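Local coordinates for protein putative tryptophan halogenase (Xanthomonas campestris pv. campestris, PDB 6Y1W) that probably works as a flavin-dependent halogenase, using bound FAD to help place a halogen on an aromatic substrate, at residues Q44-E49 with T211-D216; R18-G23 with A203-D208. All coordinates share one frame; numbering follows the deposited sequence.

From the N terminus, strand 18-22 comes first. Helix 25-39 then leads to strand 44-49, its parallel neighbour. Much later the chain forms strands 202-207 and 212-214, which follow each other as an antiparallel pair. Contact 2 closes the loop from 18-23 to 203-208. Contact 1 closes the loop from 44-49 to 211-216. The segments alternate along the chain, so the two loops cross. Together they tie the first two strands of the Rossmann-type nucleotide-binding fold to the later antiparallel pair. The centres of contacts 1 and 2 lie about 4 Å apart. Probable backbone bonds join them: Thr-46 O to Ile-21 N at 2.8 Å, and Ile-213 N to Leu-205 O at 2.8 Å.

Contact 1 of 2, residues Q44-E49 with T211-D216; sequences QITLVE and TRIEGD. With BU9 (Meso-2,3-Butanediol), chain M.
Thr-46 and Val-48 meet Ile-213 in the Rossmann-type nucleotide-binding fold, where strand 44-49 packs against the short strand 212-214. Strand 212-214 pairs antiparallel with 202-207; 202-207 and 184-195 come between it and 44-49 in the sheet order, so side chains alone make the contact. The patch is small, buried and apolar, and uses both branches of Ile-213. The side chains of Ile-213 and Thr-46 meet at a slant, CG2 of Ile-213 lying 4.1 Å from CG2 of Thr-46. The Thr-46 hydroxyl lies beside its own backbone N (chi1 -57°), which leaves the methyl to face Ile-213. The longer branch of Ile-213 runs past Val-48 in the opposing direction. Ile-186 of strand 184-195, Leu-207 and Val-20 also pack on Ile-213. Ile-45 and Leu-47 pack on helix 25-39. Val-48 and Glu-49 belong to the meso-2,3-butanediol pocket, where Glu-49 CA lies 3.6 Å from C01 of the diol. An acidic residue here commonly binds the FAD ribose in such folds, and Glu-49 is consistent with that role. Its OE2 forms a salt bridge with Arg-185 and accepts a hydrogen bond from Trp-29 NE1. Val-48 CG2 lies 3.5 Å from Ile-213 CD1, closer than usual for two methyls.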
ATOM      1  N   GLN A  44     -20.805  26.680  -1.159  1.00 18.71           N
ATOM      2  CA  GLN A  44     -21.711  26.965  -2.262  0.60 21.10           C
ATOM      3  C   GLN A  44     -21.156  26.252  -3.484  1.00 17.14           C
ATOM      4  O   GLN A  44     -20.039  26.549  -3.913  1.00 18.52           O
ATOM      5  CB  GLN A  44     -21.825  28.465  -2.522  0.60 22.57           C
ATOM      6  CG  GLN A  44     -22.765  28.788  -3.699  0.60 28.07           C
ATOM      7  CD  GLN A  44     -22.856  30.271  -3.999  0.60 34.72           C
ATOM      8  OE1 GLN A  44     -22.261  31.102  -3.297  0.60 34.74           O
ATOM      9  NE2 GLN A  44     -23.611  30.617  -5.043  0.60 37.43           N
ATOM     10  N   ILE A  45     -21.918  25.304  -4.013  1.00 15.58           N
ATOM     11  CA  ILE A  45     -21.458  24.481  -5.126  1.00 14.59           C
ATOM     12  C   ILE A  45     -22.333  24.763  -6.326  1.00 17.64           C
ATOM     13  O   ILE A  45     -23.558  24.584  -6.256  1.00 16.92           O
ATOM     14  CB  ILE A  45     -21.493  22.990  -4.780  1.00 18.87           C
ATOM     15  CG1 ILE A  45     -20.711  22.740  -3.503  1.00 16.66           C
ATOM     16  CG2 ILE A  45     -20.927  22.152  -5.969  1.00 16.97           C
ATOM     17  CD1 ILE A  45     -21.027  21.409  -2.805  1.00 19.03           C
ATOM     18  N   THR A  46     -21.702  25.165  -7.431  1.00 15.84           N
ATOM     19  CA  THR A  46     -22.387  25.473  -8.678  1.00 13.68           C
ATOM     20  C   THR A  46     -21.823  24.612  -9.791  1.00 17.63           C
ATOM     21  O   THR A  46     -20.602  24.503  -9.919  1.00 20.54           O
ATOM     22  CB  THR A  46     -22.191  26.941  -9.020  1.00 16.68           C
ATOM     23  OG1 THR A  46     -22.683  27.743  -7.916  1.00 21.58           O
ATOM     24  CG2 THR A  46     -22.865  27.290 -10.351  1.00 21.22           C
ATOM     25  N   LEU A  47     -22.704  24.019 -10.608  1.00 15.47           N
ATOM     26  CA  LEU A  47     -22.278  23.248 -11.779  1.00 14.18           C
ATOM     27  C   LEU A  47     -22.850  23.906 -13.026  1.00 20.56           C
ATOM     28  O   LEU A  47     -24.055  24.192 -13.085  1.00 20.42           O
ATOM     29  CB  LEU A  47     -22.736  21.777 -11.690  1.00 17.12           C
ATOM     30  CG  LEU A  47     -22.167  20.846 -12.781  1.00 16.41           C
ATOM     31  CD1 LEU A  47     -22.124  19.427 -12.231  1.00 15.66           C
ATOM     32  CD2 LEU A  47     -22.996  20.889 -14.093  1.00 16.59           C
ATOM     33  N   VAL A  48     -21.973  24.176 -13.996  1.00 16.43           N
ATOM     34  CA  VAL A  48     -22.327  24.786 -15.277  1.00 18.71           C
ATOM     35  C   VAL A  48     -22.236  23.712 -16.353  1.00 19.63           C
ATOM     36  O   VAL A  48     -21.188  23.088 -16.527  1.00 20.29           O
ATOM     37  CB  VAL A  48     -21.391  25.950 -15.625  1.00 22.01           C
ATOM     38  CG1 VAL A  48     -21.767  26.569 -16.993  1.00 24.28           C
ATOM     39  CG2 VAL A  48     -21.400  26.989 -14.482  1.00 23.46           C
ATOM     40  N   GLU A  49     -23.315  23.529 -17.108  1.00 17.53           N
ATOM     41  CA  GLU A  49     -23.275  22.576 -18.209  1.00 19.74           C
ATOM     42  C   GLU A  49     -24.260  23.032 -19.270  1.00 23.85           C
ATOM     43  O   GLU A  49     -25.269  23.682 -18.979  1.00 22.17           O
ATOM     44  CB  GLU A  49     -23.617  21.139 -17.775  1.00 17.62           C
ATOM     45  CG  GLU A  49     -25.063  20.956 -17.263  1.00 20.17           C
ATOM     46  CD  GLU A  49     -25.432  19.496 -16.957  1.00 19.79           C
ATOM     47  OE1 GLU A  49     -24.771  18.554 -17.474  1.00 25.14           O
ATOM     48  OE2 GLU A  49     -26.424  19.278 -16.230  1.00 22.61           O
ATOM     49  N   THR A 211     -23.450  35.893 -17.970  1.00 37.30           N
ATOM     50  CA  THR A 211     -23.524  35.531 -16.562  1.00 30.43           C
ATOM     51  C   THR A 211     -22.116  35.257 -16.064  1.00 29.49           C
ATOM     52  O   THR A 211     -21.382  34.477 -16.672  1.00 33.63           O
ATOM     53  CB  THR A 211     -24.396  34.288 -16.378  1.00 45.69           C
ATOM     54  OG1 THR A 211     -25.723  34.547 -16.851  1.00 47.68           O
ATOM     55  CG2 THR A 211     -24.446  33.879 -14.918  1.00 38.68           C
ATOM     56  N   ARG A 212     -21.727  35.947 -14.998  1.00 30.88           N
ATOM     57  CA  ARG A 212     -20.427  35.776 -14.356  1.00 29.20           C
ATOM     58  C   ARG A 212     -20.586  34.886 -13.127  1.00 36.42           C
ATOM     59  O   ARG A 212     -21.398  35.190 -12.247  1.00 35.23           O
ATOM     60  CB  ARG A 212     -19.847  37.138 -13.971  1.00 40.96           C
ATOM     61  CG  ARG A 212     -18.439  37.091 -13.452  1.00 41.90           C
ATOM     62  CD  ARG A 212     -17.777  38.464 -13.557  1.00 42.78           C
ATOM     63  NE  ARG A 212     -16.391  38.387 -13.128  1.00 39.08           N
ATOM     64  CZ  ARG A 212     -16.022  38.408 -11.858  1.00 33.71           C
ATOM     65  NH1 ARG A 212     -16.942  38.517 -10.907  1.00 40.64           N
ATOM     66  NH2 ARG A 212     -14.742  38.323 -11.536  1.00 47.23           N
ATOM     67  N   ILE A 213     -19.853  33.773 -13.086  1.00 26.43           N
ATOM     68  CA  ILE A 213     -19.875  32.852 -11.948  1.00 23.94           C
ATOM     69  C   ILE A 213     -18.503  32.864 -11.283  1.00 27.79           C
ATOM     70  O   ILE A 213     -17.531  32.333 -11.836  1.00 25.12           O
ATOM     71  CB  ILE A 213     -20.274  31.433 -12.365  1.00 28.08           C
ATOM     72  CG1 ILE A 213     -21.584  31.508 -13.162  1.00 32.01           C
ATOM     73  CG2 ILE A 213     -20.362  30.485 -11.101  1.00 24.11           C
ATOM     74  CD1 ILE A 213     -21.784  30.431 -14.129  1.00 32.75           C
ATOM     75  N   GLU A 214     -18.430  33.454 -10.099  1.00 23.35           N
ATOM     76  CA  GLU A 214     -17.197  33.529  -9.334  1.00 20.80           C
ATOM     77  C   GLU A 214     -17.021  32.251  -8.525  1.00 24.86           C
ATOM     78  O   GLU A 214     -17.989  31.557  -8.206  1.00 26.34           O
ATOM     79  CB  GLU A 214     -17.211  34.724  -8.374  1.00 30.52           C
ATOM     80  CG  GLU A 214     -16.828  36.048  -9.018  1.00 35.62           C
ATOM     81  CD  GLU A 214     -16.716  37.210  -8.031  1.00 48.22           C
ATOM     82  OE1 GLU A 214     -17.004  37.042  -6.821  1.00 40.98           O
ATOM     83  OE2 GLU A 214     -16.326  38.307  -8.482  1.00 58.11           O
ATOM     84  N   GLY A 215     -15.775  31.933  -8.204  1.00 21.60           N
ATOM     85  CA  GLY A 215     -15.538  30.808  -7.314  1.00 19.34           C
ATOM     86  C   GLY A 215     -14.144  30.855  -6.738  1.00 23.44           C
ATOM     87  O   GLY A 215     -13.290  31.649  -7.150  1.00 20.40           O
ATOM     88  N   ASP A 216     -13.920  29.973  -5.767  1.00 16.76           N
ATOM     89  CA  ASP A 216     -12.621  29.835  -5.121  1.00 17.13           C
ATOM     90  C   ASP A 216     -11.849  28.633  -5.636  1.00 18.11           C
ATOM     91  O   ASP A 216     -10.617  28.659  -5.669  1.00 19.09           O
ATOM     92  CB  ASP A 216     -12.794  29.714  -3.599  1.00 17.08           C
ATOM     93  CG  ASP A 216     -13.570  30.886  -3.019  1.00 20.02           C
ATOM     94  OD1 ASP A 216     -13.242  32.045  -3.369  1.00 24.34           O
ATOM     95  OD2 ASP A 216     -14.539  30.648  -2.259  1.00 18.42           O
TER
HETATM   96  C03 BU9 M 611     -18.536  23.032 -22.413  0.81 31.37           C
HETATM   97  C04 BU9 M 611     -19.638  24.040 -22.059  0.81 30.05           C
HETATM   98  O06 BU9 M 611     -19.044  25.301 -21.879  0.81 36.41           O
HETATM   99  C05 BU9 M 611     -20.401  23.618 -20.793  0.81 37.91           C
HETATM  100  C01 BU9 M 611     -20.931  22.187 -20.939  0.81 25.17           C
HETATM  101  O6  BU9 M 611     -19.574  23.694 -19.651  0.81 38.91           O

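Contact 2 of 2, residues R18-G23 with A203-D208; sequences RVVIAG and AALVLD
This is a buried apolar contact between non-neighbouring strands of one sheet: Leu-205 of strand 202-207 packs on Val-20 and Ala-22 of strand 18-22, the first parallel strand of the Rossmann-type fold. No hydrogen bond links the segments. The nearest CA atoms of Ala-22 and Leu-205 are 8.6 Å apart. Strands 184-195 and 44-49 lie between them in the sheet order, and Leu-205 spans the separation with its side chain. CG of Leu-205 lies anti to its carbonyl carbon (chi1 -48°), and this carries CD1 toward strand 18-22. Val-20 turns its CG1 branch to meet it, the two side chains sliding past each other in opposite directions. Leu-205 CD1 lies 3.7 Å from Val-20 CG1 and 4.3 Å from Ala-22 CB. Ile-190 also packs on Leu-205. Before Leu-205 the strand is irregular: Ala-203 and Ala-204 both face Gln-194, a classic beta bulge. At the start of the other strand, Arg-18 forms salt bridges with Glu-214 and Asp-216. Beyond Ala-22 the chain enters the turn to helix 25-39. Gly-23 touches the bound meso-2,3-butanediol and opens a GxGxxG pattern, consistent with the predicted FAD site at Gly-24 to Ala-27. The positive phi of Gly-23 (105°) leaves no room for a CB against the carbonyl O of Ala-22.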
ATOM      1  N   ARG A  18     -16.619  28.652  -2.194  1.00 16.79           N
ATOM      2  CA  ARG A  18     -17.425  28.524  -3.400  1.00 16.56           C
ATOM      3  C   ARG A  18     -16.678  27.602  -4.351  1.00 17.46           C
ATOM      4  O   ARG A  18     -15.512  27.861  -4.684  1.00 17.26           O
ATOM      5  CB  ARG A  18     -17.686  29.891  -4.061  1.00 19.94           C
ATOM      6  CG  ARG A  18     -18.413  30.910  -3.138  1.00 21.92           C
ATOM      7  CD  ARG A  18     -18.276  32.355  -3.654  1.00 27.10           C
ATOM      8  NE  ARG A  18     -16.865  32.666  -3.865  1.00 35.28           N
ATOM      9  CZ  ARG A  18     -16.405  33.758  -4.462  1.00 36.51           C
ATOM     10  NH1 ARG A  18     -17.255  34.685  -4.894  1.00 30.42           N
ATOM     11  NH2 ARG A  18     -15.090  33.918  -4.625  1.00 35.04           N
ATOM     12  N   VAL A  19     -17.336  26.525  -4.767  1.00 18.66           N
ATOM     13  CA  VAL A  19     -16.759  25.569  -5.713  1.00 17.82           C
ATOM     14  C   VAL A  19     -17.581  25.610  -6.987  1.00 13.69           C
ATOM     15  O   VAL A  19     -18.810  25.488  -6.947  1.00 16.73           O
ATOM     16  CB  VAL A  19     -16.725  24.143  -5.149  1.00 17.67           C
ATOM     17  CG1 VAL A  19     -16.118  23.157  -6.181  1.00 16.30           C
ATOM     18  CG2 VAL A  19     -15.930  24.096  -3.842  1.00 18.92           C
ATOM     19  N   VAL A  20     -16.900  25.771  -8.117  1.00 13.19           N
ATOM     20  CA  VAL A  20     -17.570  25.844  -9.409  1.00 12.74           C
ATOM     21  C   VAL A  20     -17.105  24.638 -10.234  1.00 15.46           C
ATOM     22  O   VAL A  20     -15.898  24.436 -10.408  1.00 15.83           O
ATOM     23  CB  VAL A  20     -17.261  27.162 -10.131  1.00 17.81           C
ATOM     24  CG1 VAL A  20     -17.867  27.131 -11.514  1.00 17.72           C
ATOM     25  CG2 VAL A  20     -17.808  28.334  -9.312  1.00 17.75           C
ATOM     26  N   ILE A  21     -18.052  23.844 -10.713  1.00 15.64           N
ATOM     27  CA  ILE A  21     -17.779  22.642 -11.515  1.00 12.51           C
ATOM     28  C   ILE A  21     -18.114  22.980 -12.961  1.00 16.04           C
ATOM     29  O   ILE A  21     -19.257  23.317 -13.286  1.00 13.69           O
ATOM     30  CB  ILE A  21     -18.613  21.452 -11.015  1.00 13.64           C
ATOM     31  CG1 ILE A  21     -18.217  21.156  -9.568  1.00 16.43           C
ATOM     32  CG2 ILE A  21     -18.367  20.189 -11.884  1.00 17.62           C
ATOM     33  CD1 ILE A  21     -19.121  20.159  -8.845  1.00 14.84           C
ATOM     34  N   ALA A  22     -17.126  22.935 -13.834  1.00 15.97           N
ATOM     35  CA  ALA A  22     -17.330  23.247 -15.252  1.00 16.08           C
ATOM     36  C   ALA A  22     -17.538  21.946 -16.004  1.00 16.05           C
ATOM     37  O   ALA A  22     -16.615  21.137 -16.090  1.00 16.81           O
ATOM     38  CB  ALA A  22     -16.136  24.018 -15.818  1.00 15.49           C
ATOM     39  N   GLY A  23     -18.755  21.728 -16.496  1.00 17.05           N
ATOM     40  CA  GLY A  23     -19.081  20.497 -17.189  1.00 15.06           C
ATOM     41  C   GLY A  23     -19.934  19.563 -16.350  1.00 17.91           C
ATOM     42  O   GLY A  23     -19.803  19.486 -15.125  1.00 16.70           O
ATOM     43  N   ALA A 203     -10.582  33.136 -11.702  1.00 26.68           N
ATOM     44  CA  ALA A 203     -11.454  34.008 -10.915  1.00 25.23           C
ATOM     45  C   ALA A 203     -12.943  33.762 -11.149  1.00 23.61           C
ATOM     46  O   ALA A 203     -13.731  33.817 -10.197  1.00 24.31           O
ATOM     47  CB  ALA A 203     -11.139  35.480 -11.214  1.00 30.75           C
ATOM     48  N   ALA A 204     -13.355  33.493 -12.387  1.00 23.79           N
ATOM     49  CA  ALA A 204     -14.773  33.355 -12.681  1.00 24.09           C
ATOM     50  C   ALA A 204     -14.933  32.753 -14.060  1.00 25.86           C
ATOM     51  O   ALA A 204     -14.041  32.856 -14.907  1.00 29.23           O
ATOM     52  CB  ALA A 204     -15.503  34.707 -12.629  1.00 28.17           C
ATOM     53  N   LEU A 205     -16.098  32.160 -14.288  1.00 20.69           N
ATOM     54  CA  LEU A 205     -16.507  31.791 -15.632  1.00 22.44           C
ATOM     55  C   LEU A 205     -17.506  32.829 -16.124  1.00 29.23           C
ATOM     56  O   LEU A 205     -18.249  33.424 -15.330  1.00 32.05           O
ATOM     57  CB  LEU A 205     -17.156  30.407 -15.689  1.00 21.17           C
ATOM     58  CG  LEU A 205     -16.407  29.288 -14.962  1.00 22.16           C
ATOM     59  CD1 LEU A 205     -17.269  28.038 -15.022  1.00 25.72           C
ATOM     60  CD2 LEU A 205     -15.011  29.026 -15.559  1.00 23.78           C
ATOM     61  N   VAL A 206     -17.469  33.097 -17.426  1.00 26.86           N
ATOM     62  CA  VAL A 206     -18.440  33.985 -18.054  1.00 24.29           C
ATOM     63  C   VAL A 206     -19.177  33.205 -19.128  1.00 30.28           C
ATOM     64  O   VAL A 206     -18.548  32.686 -20.061  1.00 34.66           O
ATOM     65  CB  VAL A 206     -17.783  35.245 -18.634  1.00 35.98           C
ATOM     66  CG1 VAL A 206     -18.879  36.152 -19.189  1.00 35.72           C
ATOM     67  CG2 VAL A 206     -16.987  35.976 -17.549  1.00 35.87           C
ATOM     68  N   LEU A 207     -20.503  33.105 -18.991  1.00 25.89           N
ATOM     69  CA  LEU A 207     -21.312  32.356 -19.942  1.00 33.77           C
ATOM     70  C   LEU A 207     -21.599  33.185 -21.191  1.00 39.79           C
ATOM     71  O   LEU A 207     -21.358  34.396 -21.243  1.00 39.70           O
ATOM     72  CB  LEU A 207     -22.637  31.909 -19.315  1.00 29.80           C
ATOM     73  CG  LEU A 207     -22.515  31.107 -18.010  1.00 34.57           C
ATOM     74  CD1 LEU A 207     -23.865  30.562 -17.573  1.00 35.63           C
ATOM     75  CD2 LEU A 207     -21.507  29.975 -18.150  1.00 32.16           C
ATOM     76  N   ASP A 208     -22.176  32.519 -22.196  1.00 40.84           N
ATOM     77  CA  ASP A 208     -22.447  33.206 -23.452  1.00 42.39           C
ATOM     78  C   ASP A 208     -23.470  34.324 -23.298  1.00 48.09           C
ATOM     79  O   ASP A 208     -23.499  35.231 -24.133  1.00 53.54           O
ATOM     80  CB  ASP A 208     -22.967  32.213 -24.495  1.00 42.26           C
ATOM     81  CG  ASP A 208     -21.866  31.386 -25.122  1.00 56.28           C
ATOM     82  OD1 ASP A 208     -20.670  31.723 -24.931  1.00 44.09           O
ATOM     83  OD2 ASP A 208     -22.205  30.399 -25.815  1.00 48.63           O
TER